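Local coordinates for protein diguanylate cyclase DosC (Escherichia coli, PDB 4ZVB) that senses oxygen through a haem-bound globin domain and, as a diguanylate cyclase, makes the second messenger cyclic-di-GMP, at residues H34-S39 against A68-I73. Sequence-based numbering, arbitrary orientation.
Sequences HAHYLS and AMERWI. With HEM (protoporphyrin IX containing Fe), chain E.
A35 and E70 have the nearest CA atoms across segments 34-39 and 68-73, and here the methyl CB of A35 sits 3.6 Å from CG of E70. E70 leaves its helix with CG anti to the backbone N (chi1 -176°) and stays extended, which carries its carboxylate past A35 to H36; OE1 lies at the edge of the imidazole, 3.9 Å from ND1, too far for a bond. CD1 of I73 packs on CB of L38 at 3.7 Å, while CB of S39 meets CB of M69 at 3.9 Å. S39 is buried, but its OG donates to O of H36 one turn back (2.6 Å), approaching above the carbonyl plane, so the hydroxyl is satisfied within its own helix. The bent chain of M69 then turns away to the haem, where its CE sits over the face of pyrrole C, 3.4 Å from C4C. The vinyl on that pyrrole meets W72, its CBC 3.1 Å above the indole plane and offset toward the rim; NE1 donates to OE1 of Q91, which probably helps hold the ring's rotation. With an alanine here, the vinyl is likely to lose its aromatic cover and Q91 its indole donor. L38 also touches I118 and L119 of helix 105-124, extending the apolar layer. Small and aliphatic groups, E70's methylenes among them, thus join two protoglobin-family helices by van der Waals contact, and M69 links that interface directly to the haem pocket.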
loop_
_atom_site.group_PDB
_atom_site.type_symbol
_atom_site.label_atom_id
_atom_site.label_comp_id
_atom_site.label_asym_id
_atom_site.label_seq_id
_atom_site.Cartn_x
_atom_site.Cartn_y
_atom_site.Cartn_z
ATOM N N HIS A 34 -1.925 -1.845 20.356
ATOM C CA HIS A 34 -0.655 -1.315 19.868
ATOM C C HIS A 34 -0.760 0.027 19.148
ATOM O O HIS A 34 0.229 0.510 18.598
ATOM C CB HIS A 34 0.007 -2.334 18.939
ATOM C CG HIS A 34 0.270 -3.658 19.584
ATOM N ND1 HIS A 34 -0.595 -4.725 19.474
ATOM C CD2 HIS A 34 1.303 -4.088 20.347
ATOM C CE1 HIS A 34 -0.107 -5.755 20.142
ATOM N NE2 HIS A 34 1.044 -5.395 20.681
ATOM N N ALA A 35 -1.946 0.629 19.148
ATOM C CA ALA A 35 -2.144 1.911 18.476
ATOM C C ALA A 35 -1.273 3.010 19.080
ATOM O O ALA A 35 -0.796 3.893 18.367
ATOM C CB ALA A 35 -3.606 2.319 18.526
ATOM N N HIS A 36 -1.063 2.949 20.391
ATOM C CA HIS A 36 -0.237 3.936 21.075
ATOM C C HIS A 36 1.202 3.879 20.580
ATOM O O HIS A 36 1.802 4.911 20.279
ATOM C CB HIS A 36 -0.280 3.727 22.589
ATOM C CG HIS A 36 0.518 4.735 23.358
ATOM N ND1 HIS A 36 0.352 6.092 23.199
ATOM C CD2 HIS A 36 1.489 4.579 24.290
ATOM C CE1 HIS A 36 1.186 6.733 24.000
ATOM N NE2 HIS A 36 1.887 5.838 24.673
ATOM N N TYR A 37 1.752 2.671 20.495
ATOM C CA TYR A 37 3.103 2.490 19.975
ATOM C C TYR A 37 3.194 2.874 18.504
ATOM O O TYR A 37 4.123 3.570 18.095
ATOM C CB TYR A 37 3.568 1.042 20.154
ATOM C CG TYR A 37 4.682 0.660 19.203
ATOM C CD1 TYR A 37 5.979 1.113 19.403
ATOM C CD2 TYR A 37 4.432 -0.142 18.096
ATOM C CE1 TYR A 37 6.997 0.774 18.532
ATOM C CE2 TYR A 37 5.444 -0.485 17.219
ATOM C CZ TYR A 37 6.723 -0.026 17.442
ATOM O OH TYR A 37 7.733 -0.365 16.572
ATOM N N LEU A 38 2.232 2.411 17.713
ATOM C CA LEU A 38 2.227 2.682 16.280
ATOM C C LEU A 38 2.194 4.179 15.991
ATOM O O LEU A 38 2.832 4.644 15.051
ATOM C CB LEU A 38 1.037 1.991 15.612
ATOM C CG LEU A 38 1.123 0.467 15.511
ATOM C CD1 LEU A 38 -0.187 -0.112 15.002
ATOM C CD2 LEU A 38 2.285 0.043 14.623
ATOM N N SER A 39 1.462 4.927 16.807
ATOM C CA SER A 39 1.359 6.372 16.629
ATOM C C SER A 39 2.669 7.091 16.945
ATOM O O SER A 39 3.126 7.928 16.167
ATOM C CB SER A 39 0.233 6.936 17.500
ATOM O OG SER A 39 0.471 6.683 18.874
ATOM N N ALA A 68 -4.610 11.694 17.564
ATOM C CA ALA A 68 -5.430 11.552 16.367
ATOM C C ALA A 68 -5.005 10.342 15.538
ATOM O O ALA A 68 -5.846 9.645 14.971
ATOM C CB ALA A 68 -5.361 12.817 15.527
ATOM N N MET A 69 -3.697 10.101 15.472
ATOM C CA MET A 69 -3.164 8.953 14.745
ATOM C C MET A 69 -3.634 7.662 15.398
ATOM O O MET A 69 -4.004 6.705 14.719
ATOM C CB MET A 69 -1.636 8.995 14.706
ATOM C CG MET A 69 -1.004 7.947 13.805
ATOM S SD MET A 69 -1.488 8.154 12.083
ATOM C CE MET A 69 -1.008 9.857 11.817
ATOM N N GLU A 70 -3.612 7.651 16.727
ATOM C CA GLU A 70 -4.052 6.503 17.506
ATOM C C GLU A 70 -5.528 6.212 17.254
ATOM O O GLU A 70 -5.916 5.065 17.038
ATOM C CB GLU A 70 -3.792 6.742 18.995
ATOM C CG GLU A 70 -4.126 5.561 19.889
ATOM C CD GLU A 70 -3.733 5.792 21.336
ATOM O OE1 GLU A 70 -3.085 6.821 21.622
ATOM O OE2 GLU A 70 -4.065 4.940 22.186
ATOM N N ARG A 71 -6.345 7.261 17.281
ATOM C CA ARG A 71 -7.776 7.132 17.020
ATOM C C ARG A 71 -8.037 6.671 15.588
ATOM O O ARG A 71 -8.936 5.867 15.339
ATOM C CB ARG A 71 -8.490 8.460 17.282
ATOM C CG ARG A 71 -10.003 8.346 17.364
ATOM C CD ARG A 71 -10.663 9.705 17.559
ATOM N NE ARG A 71 -10.321 10.320 18.840
ATOM C CZ ARG A 71 -9.420 11.286 18.989
ATOM N NH1 ARG A 71 -8.765 11.754 17.934
ATOM N NH2 ARG A 71 -9.174 11.788 20.192
ATOM N N TRP A 72 -7.247 7.189 14.654
ATOM C CA TRP A 72 -7.380 6.840 13.243
ATOM C C TRP A 72 -7.130 5.353 13.007
ATOM O O TRP A 72 -7.915 4.684 12.332
ATOM C CB TRP A 72 -6.417 7.674 12.391
ATOM C CG TRP A 72 -6.646 7.543 10.914
ATOM C CD1 TRP A 72 -7.390 8.371 10.124
ATOM C CD2 TRP A 72 -6.126 6.525 10.049
ATOM N NE1 TRP A 72 -7.367 7.932 8.822
ATOM C CE2 TRP A 72 -6.597 6.799 8.749
ATOM C CE3 TRP A 72 -5.307 5.408 10.247
ATOM C CZ2 TRP A 72 -6.279 6.000 7.654
ATOM C CZ3 TRP A 72 -4.993 4.614 9.158
ATOM C CH2 TRP A 72 -5.477 4.914 7.879
ATOM N N ILE A 73 -6.030 4.848 13.560
ATOM C CA ILE A 73 -5.652 3.447 13.402
ATOM C C ILE A 73 -6.721 2.513 13.965
ATOM O O ILE A 73 -7.069 1.509 13.344
ATOM C CB ILE A 73 -4.303 3.149 14.088
ATOM C CG1 ILE A 73 -3.178 3.928 13.406
ATOM C CG2 ILE A 73 -4.000 1.660 14.059
ATOM C CD1 ILE A 73 -1.845 3.823 14.115
HETATM C CHA HEM E . -3.629 16.220 11.128
HETATM C CHB HEM E . 0.955 16.218 9.533
HETATM C CHC HEM E . 0.236 11.834 7.607
HETATM C CHD HEM E . -3.975 11.470 9.975
HETATM C C1A HEM E . -2.332 16.613 10.880
HETATM C C2A HEM E . -1.704 17.853 11.295
HETATM C C3A HEM E . -0.443 17.846 10.854
HETATM C C4A HEM E . -0.219 16.607 10.139
HETATM C CMA HEM E . 0.602 18.963 11.066
HETATM C CAA HEM E . -2.362 18.987 12.111
HETATM C CBA HEM E . -2.604 18.537 13.549
HETATM C CGA HEM E . -2.949 19.737 14.393
HETATM O O1A HEM E . -2.906 20.878 13.862
HETATM O O2A HEM E . -3.264 19.554 15.597
HETATM C C1B HEM E . 1.169 15.025 8.878
HETATM C C2B HEM E . 2.414 14.596 8.273
HETATM C C3B HEM E . 2.214 13.378 7.735
HETATM C C4B HEM E . 0.838 13.010 7.993
HETATM C CMB HEM E . 3.702 15.453 8.284
HETATM C CAB HEM E . 3.185 12.441 6.969
HETATM C CBB HEM E . 4.477 12.698 6.741
HETATM C C1C HEM E . -0.925 11.322 8.138
HETATM C C2C HEM E . -1.386 9.956 8.009
HETATM C C3C HEM E . -2.557 9.854 8.666
HETATM C C4C HEM E . -2.862 11.155 9.227
HETATM C CMC HEM E . -0.601 8.874 7.229
HETATM C CAC HEM E . -3.490 8.629 8.856
HETATM C CBC HEM E . -3.234 7.406 8.380
HETATM C C1D HEM E . -4.262 12.690 10.551
HETATM C C2D HEM E . -5.370 12.948 11.444
HETATM C C3D HEM E . -5.262 14.437 11.810
HETATM C C4D HEM E . -4.104 14.925 11.095
HETATM C CMD HEM E . -6.426 11.930 11.926
HETATM C CAD HEM E . -6.192 15.256 12.733
HETATM C CBD HEM E . -7.601 15.283 12.148
HETATM C CGD HEM E . -8.491 16.160 12.990
HETATM O O1D HEM E . -9.708 16.245 12.683
HETATM O O2D HEM E . -7.984 16.771 13.966
HETATM N NA HEM E . -1.396 15.881 10.174
HETATM N NB HEM E . 0.229 14.034 8.689
HETATM N NC HEM E . -1.847 12.025 8.886
HETATM N ND HEM E . -3.547 13.872 10.372
HETATM FE FE HEM E . -1.715 14.010 9.399
#